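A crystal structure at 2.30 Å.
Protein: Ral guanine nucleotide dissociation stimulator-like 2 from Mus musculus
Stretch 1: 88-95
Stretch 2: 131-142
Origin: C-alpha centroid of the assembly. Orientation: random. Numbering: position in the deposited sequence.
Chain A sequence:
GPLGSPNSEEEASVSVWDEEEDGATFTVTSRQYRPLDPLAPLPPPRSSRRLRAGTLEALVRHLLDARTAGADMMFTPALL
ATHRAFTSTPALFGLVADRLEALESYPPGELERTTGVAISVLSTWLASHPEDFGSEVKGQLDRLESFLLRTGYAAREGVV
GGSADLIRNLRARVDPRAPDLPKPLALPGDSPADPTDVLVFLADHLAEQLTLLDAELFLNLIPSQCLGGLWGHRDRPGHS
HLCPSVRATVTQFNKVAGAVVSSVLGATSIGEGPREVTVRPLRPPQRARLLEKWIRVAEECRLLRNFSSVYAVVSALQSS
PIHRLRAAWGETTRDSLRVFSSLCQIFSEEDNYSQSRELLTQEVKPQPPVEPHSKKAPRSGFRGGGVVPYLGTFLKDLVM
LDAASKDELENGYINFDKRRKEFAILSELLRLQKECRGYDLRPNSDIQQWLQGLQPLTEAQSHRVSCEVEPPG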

ATOM      1  N   SER A  88      16.822   0.152 -10.252  1.00 35.92           N
ATOM      2  CA  SER A  88      16.472  -1.233  -9.946  1.00 36.07           C
ATOM      3  C   SER A  88      17.291  -1.761  -8.774  1.00 36.22           C
ATOM      4  O   SER A  88      18.334  -1.198  -8.430  1.00 36.28           O
ATOM      5  CB  SER A  88      16.633  -2.130 -11.178  1.00 35.99           C
ATOM      6  OG  SER A  88      17.995  -2.381 -11.463  1.00 36.31           O
ATOM      7  N   THR A  89      16.798  -2.837  -8.164  1.00 36.37           N
ATOM      8  CA  THR A  89      17.459  -3.487  -7.031  1.00 36.66           C
ATOM      9  C   THR A  89      18.888  -3.961  -7.345  1.00 36.85           C
ATOM     10  O   THR A  89      19.797  -3.697  -6.556  1.00 36.96           O
ATOM     11  CB  THR A  89      16.587  -4.633  -6.450  1.00 36.57           C
ATOM     12  OG1 THR A  89      15.394  -4.077  -5.889  1.00 36.71           O
ATOM     13  CG2 THR A  89      17.327  -5.409  -5.370  1.00 36.71           C
ATOM     14  N   PRO A  90      19.099  -4.648  -8.494  1.00 37.08           N
ATOM     15  CA  PRO A  90      20.482  -5.016  -8.815  1.00 37.13           C
ATOM     16  C   PRO A  90      21.369  -3.805  -9.124  1.00 37.22           C
ATOM     17  O   PRO A  90      22.561  -3.824  -8.817  1.00 37.22           O
ATOM     18  CB  PRO A  90      20.340  -5.919 -10.047  1.00 37.10           C
ATOM     19  CG  PRO A  90      19.007  -5.600 -10.617  1.00 37.35           C
ATOM     20  CD  PRO A  90      18.141  -5.223  -9.460  1.00 37.08           C
ATOM     21  N   ALA A  91      20.782  -2.766  -9.715  1.00 37.34           N
ATOM     22  CA  ALA A  91      21.507  -1.532 -10.018  1.00 37.33           C
ATOM     23  C   ALA A  91      21.951  -0.806  -8.746  1.00 37.34           C
ATOM     24  O   ALA A  91      23.086  -0.332  -8.665  1.00 37.38           O
ATOM     25  CB  ALA A  91      20.664  -0.617 -10.896  1.00 37.34           C
ATOM     26  N   LEU A  92      21.058  -0.734  -7.760  1.00 37.24           N
ATOM     27  CA  LEU A  92      21.360  -0.092  -6.478  1.00 37.16           C
ATOM     28  C   LEU A  92      22.374  -0.895  -5.665  1.00 37.16           C
ATOM     29  O   LEU A  92      23.304  -0.327  -5.089  1.00 37.01           O
ATOM     30  CB  LEU A  92      20.074   0.135  -5.668  1.00 37.18           C
ATOM     31  CG  LEU A  92      20.160   0.907  -4.345  1.00 36.92           C
ATOM     32  CD1 LEU A  92      20.689   2.321  -4.553  1.00 36.66           C
ATOM     33  CD2 LEU A  92      18.802   0.942  -3.662  1.00 37.02           C
ATOM     34  N   PHE A  93      22.178  -2.214  -5.626  1.00 37.16           N
ATOM     35  CA  PHE A  93      23.101  -3.143  -4.973  1.00 37.21           C
ATOM     36  C   PHE A  93      24.498  -3.023  -5.586  1.00 37.29           C
ATOM     37  O   PHE A  93      25.499  -3.010  -4.866  1.00 37.30           O
ATOM     38  CB  PHE A  93      22.586  -4.577  -5.126  1.00 37.21           C
ATOM     39  CG  PHE A  93      23.071  -5.537  -4.066  1.00 37.19           C
ATOM     40  CD1 PHE A  93      22.436  -6.763  -3.900  1.00 37.58           C
ATOM     41  CD2 PHE A  93      24.146  -5.227  -3.237  1.00 37.36           C
ATOM     42  CE1 PHE A  93      22.869  -7.670  -2.934  1.00 37.59           C
ATOM     43  CE2 PHE A  93      24.583  -6.124  -2.267  1.00 37.49           C
ATOM     44  CZ  PHE A  93      23.942  -7.348  -2.115  1.00 37.44           C
ATOM     45  N   GLY A  94      24.552  -2.939  -6.915  1.00 37.35           N
ATOM     46  CA  GLY A  94      25.810  -2.788  -7.647  1.00 37.55           C
ATOM     47  C   GLY A  94      26.558  -1.511  -7.305  1.00 37.70           C
ATOM     48  O   GLY A  94      27.779  -1.529  -7.137  1.00 37.73           O
ATOM     49  N   LEU A  95      25.823  -0.407  -7.190  1.00 37.81           N
ATOM     50  CA  LEU A  95      26.409   0.890  -6.842  1.00 38.07           C
ATOM     51  C   LEU A  95      26.888   0.951  -5.392  1.00 38.16           C
ATOM     52  O   LEU A  95      27.820   1.692  -5.074  1.00 38.21           O
ATOM     53  CB  LEU A  95      25.424   2.027  -7.127  1.00 38.01           C
ATOM     54  CG  LEU A  95      25.088   2.271  -8.601  1.00 38.22           C
ATOM     55  CD1 LEU A  95      23.820   3.080  -8.715  1.00 38.29           C
ATOM     56  CD2 LEU A  95      26.235   2.946  -9.344  1.00 38.38           C
ATOM     57  N   GLU A 131      11.466  -9.274  -0.630  1.00 38.27           N
ATOM     58  CA  GLU A 131      11.040  -9.633  -1.986  1.00 39.01           C
ATOM     59  C   GLU A 131      11.885  -8.977  -3.083  1.00 39.48           C
ATOM     60  O   GLU A 131      11.853  -9.410  -4.239  1.00 39.43           O
ATOM     61  CB  GLU A 131       9.555  -9.303  -2.196  1.00 39.07           C
ATOM     62  CG  GLU A 131       8.582 -10.092  -1.308  1.00 39.85           C
ATOM     63  CD  GLU A 131       8.340  -9.450   0.057  1.00 40.99           C
ATOM     64  OE1 GLU A 131       8.884  -8.352   0.327  1.00 40.99           O
ATOM     65  OE2 GLU A 131       7.594 -10.048   0.864  1.00 41.17           O
ATOM     66  N   ASP A 132      12.637  -7.938  -2.716  1.00 40.03           N
ATOM     67  CA  ASP A 132      13.540  -7.254  -3.644  1.00 40.68           C
ATOM     68  C   ASP A 132      14.697  -8.146  -4.090  1.00 41.19           C
ATOM     69  O   ASP A 132      15.189  -8.019  -5.210  1.00 41.16           O
ATOM     70  CB  ASP A 132      14.102  -5.972  -3.014  1.00 40.54           C
ATOM     71  CG  ASP A 132      13.110  -4.818  -3.020  1.00 40.43           C
ATOM     72  OD1 ASP A 132      11.939  -5.011  -3.408  1.00 40.40           O
ATOM     73  OD2 ASP A 132      13.510  -3.702  -2.628  1.00 40.46           O
ATOM     74  N   PHE A 133      15.116  -9.048  -3.205  1.00 42.06           N
ATOM     75  CA  PHE A 133      16.286  -9.893  -3.436  1.00 42.95           C
ATOM     76  C   PHE A 133      15.913 -11.280  -3.962  1.00 43.68           C
ATOM     77  O   PHE A 133      15.067 -11.972  -3.387  1.00 43.72           O
ATOM     78  CB  PHE A 133      17.113 -10.017  -2.153  1.00 42.91           C
ATOM     79  CG  PHE A 133      17.590  -8.699  -1.608  1.00 42.96           C
ATOM     80  CD1 PHE A 133      16.839  -8.009  -0.662  1.00 42.99           C
ATOM     81  CD2 PHE A 133      18.791  -8.147  -2.044  1.00 42.89           C
ATOM     82  CE1 PHE A 133      17.277  -6.786  -0.157  1.00 42.98           C
ATOM     83  CE2 PHE A 133      19.237  -6.925  -1.545  1.00 42.82           C
ATOM     84  CZ  PHE A 133      18.477  -6.246  -0.599  1.00 42.75           C
ATOM     85  N   GLY A 134      16.555 -11.673  -5.057  1.00 44.52           N
ATOM     86  CA  GLY A 134      16.334 -12.980  -5.663  1.00 45.50           C
ATOM     87  C   GLY A 134      17.545 -13.474  -6.428  1.00 46.20           C
ATOM     88  O   GLY A 134      18.678 -13.366  -5.953  1.00 46.30           O
ATOM     89  N   SER A 135      17.297 -14.019  -7.617  1.00 46.91           N
ATOM     90  CA  SER A 135      18.350 -14.564  -8.471  1.00 47.59           C
ATOM     91  C   SER A 135      19.095 -13.467  -9.229  1.00 48.02           C
ATOM     92  O   SER A 135      20.258 -13.641  -9.596  1.00 48.08           O
ATOM     93  CB  SER A 135      17.758 -15.577  -9.457  1.00 47.60           C
ATOM     94  OG  SER A 135      18.721 -15.996 -10.408  1.00 47.76           O
ATOM     95  N   GLU A 136      18.415 -12.344  -9.451  1.00 48.63           N
ATOM     96  CA  GLU A 136      18.956 -11.221 -10.224  1.00 49.21           C
ATOM     97  C   GLU A 136      20.119 -10.495  -9.542  1.00 49.40           C
ATOM     98  O   GLU A 136      20.904  -9.813 -10.208  1.00 49.40           O
ATOM     99  CB  GLU A 136      17.845 -10.221 -10.554  1.00 49.37           C
ATOM    100  CG  GLU A 136      16.817 -10.725 -11.561  1.00 50.19           C
ATOM    101  CD  GLU A 136      15.673  -9.746 -11.782  1.00 51.22           C
ATOM    102  OE1 GLU A 136      15.408  -8.912 -10.886  1.00 51.35           O
ATOM    103  OE2 GLU A 136      15.033  -9.818 -12.856  1.00 51.65           O
ATOM    104  N   VAL A 137      20.226 -10.635  -8.223  1.00 49.67           N
ATOM    105  CA  VAL A 137      21.290  -9.975  -7.459  1.00 49.94           C
ATOM    106  C   VAL A 137      22.432 -10.929  -7.082  1.00 50.17           C
ATOM    107  O   VAL A 137      23.183 -10.671  -6.134  1.00 50.11           O
ATOM    108  CB  VAL A 137      20.743  -9.246  -6.194  1.00 49.87           C
ATOM    109  CG1 VAL A 137      19.868  -8.068  -6.591  1.00 49.89           C
ATOM    110  CG2 VAL A 137      19.985 -10.208  -5.277  1.00 49.93           C
ATOM    111  N   LYS A 138      22.562 -12.018  -7.841  1.00 50.46           N
ATOM    112  CA  LYS A 138      23.574 -13.046  -7.580  1.00 50.73           C
ATOM    113  C   LYS A 138      25.004 -12.524  -7.726  1.00 50.88           C
ATOM    114  O   LYS A 138      25.842 -12.750  -6.849  1.00 50.92           O
ATOM    115  CB  LYS A 138      23.356 -14.259  -8.491  1.00 50.74           C
ATOM    116  N   GLY A 139      25.269 -11.827  -8.828  1.00 51.07           N
ATOM    117  CA  GLY A 139      26.590 -11.261  -9.103  1.00 51.38           C
ATOM    118  C   GLY A 139      26.997 -10.180  -8.118  1.00 51.61           C
ATOM    119  O   GLY A 139      28.159 -10.107  -7.714  1.00 51.56           O
ATOM    120  N   GLN A 140      26.033  -9.345  -7.730  1.00 51.85           N
ATOM    121  CA  GLN A 140      26.259  -8.276  -6.757  1.00 52.04           C
ATOM    122  C   GLN A 140      26.508  -8.823  -5.354  1.00 52.24           C
ATOM    123  O   GLN A 140      27.216  -8.204  -4.556  1.00 52.18           O
ATOM    124  CB  GLN A 140      25.081  -7.297  -6.738  1.00 52.03           C
ATOM    125  CG  GLN A 140      24.968  -6.411  -7.977  1.00 51.91           C
ATOM    126  CD  GLN A 140      24.187  -7.052  -9.116  1.00 51.86           C
ATOM    127  OE1 GLN A 140      23.812  -8.224  -9.056  1.00 51.77           O
ATOM    128  NE2 GLN A 140      23.938  -6.276 -10.162  1.00 51.72           N
ATOM    129  N   LEU A 141      25.919  -9.984  -5.062  1.00 52.51           N
ATOM    130  CA  LEU A 141      26.121 -10.671  -3.787  1.00 52.84           C
ATOM    131  C   LEU A 141      27.557 -11.187  -3.683  1.00 53.01           C
ATOM    132  O   LEU A 141      28.213 -11.007  -2.654  1.00 52.95           O
ATOM    133  CB  LEU A 141      25.127 -11.829  -3.634  1.00 52.86           C
ATOM    134  CG  LEU A 141      24.558 -12.181  -2.252  1.00 53.08           C
ATOM    135  CD1 LEU A 141      23.411 -13.173  -2.402  1.00 53.28           C
ATOM    136  CD2 LEU A 141      25.607 -12.727  -1.289  1.00 53.29           C
ATOM    137  N   ASP A 142      28.032 -11.825  -4.755  1.00 53.27           N
ATOM    138  CA  ASP A 142      29.414 -12.308  -4.844  1.00 53.51           C
ATOM    139  C   ASP A 142      30.393 -11.138  -4.800  1.00 53.58           C
ATOM    140  O   ASP A 142      31.476 -11.242  -4.226  1.00 53.65           O
ATOM    141  CB  ASP A 142      29.631 -13.117  -6.129  1.00 53.55           C
ATOM    142  CG  ASP A 142      28.680 -14.301  -6.256  1.00 53.92           C
ATOM    143  OD1 ASP A 142      28.183 -14.801  -5.222  1.00 54.48           O
ATOM    144  OD2 ASP A 142      28.433 -14.737  -7.401  1.00 53.98           O
TER

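What is the main bump on the first stretch, and what hollow takes it? It is Phe93, whose CA-to-CB bond points toward the second stretch and whose ring lies among Phe133, Val137, Gln140 and Leu141. Gln140 CB covers one face, 4.1 Å from the centroid of the Phe93 ring in a CH-pi contact, while Val137 CB comes within 3.8 Å of Phe93 CD1. Toward the tip, Phe93 CZ is 4.3 Å from Leu141 CA, so backbone as well as side chains lines the hollow.

How do the two aromatic rings fit together? The planes of the Phe93 and Phe133 rings are almost perpendicular, at 89°, with the centroids of the Phe93 ring and the Phe133 ring 5.9 Å apart. Phe93 CE1 meets Phe133 CE2 at 4.0 Å, approaching the edge of the Phe133 ring. Although the CA-to-CB bond of Phe133 points sideways, the end of its side chain comes nearer and helps to close the pocket.

What does Val137 fill in return? Its CA-to-CB bond points toward the first stretch, and Val137 CG1 settles beside the first turn, 3.8 Å from Pro90 CA and 3.9 Å from Thr89 CG2. The same Thr89 CG2 lies 3.4 Å from Asp132 O, so this methyl packs against both Val137 and the backbone of Asp132.

Where do the helices come closest in fit? They run nearly parallel, 15° apart, with axes 9.2 Å apart at closest approach. Gly94 offers a flat place without a side chain, and Gln140 CG lies 3.7 Å from Gly94 N; Gly94 CA and Gln140 CA are just 5.6 Å apart. From there the Gln140 side chain bends back along the helix, with chi2 at 86°, bringing Gln140 NE2 to 3.1 Å from Pro90 O and 3.6 Å from Pro90 CB. Pro90 O also accepts the helical hydrogen bond from Gly94 N, at 2.9 Å.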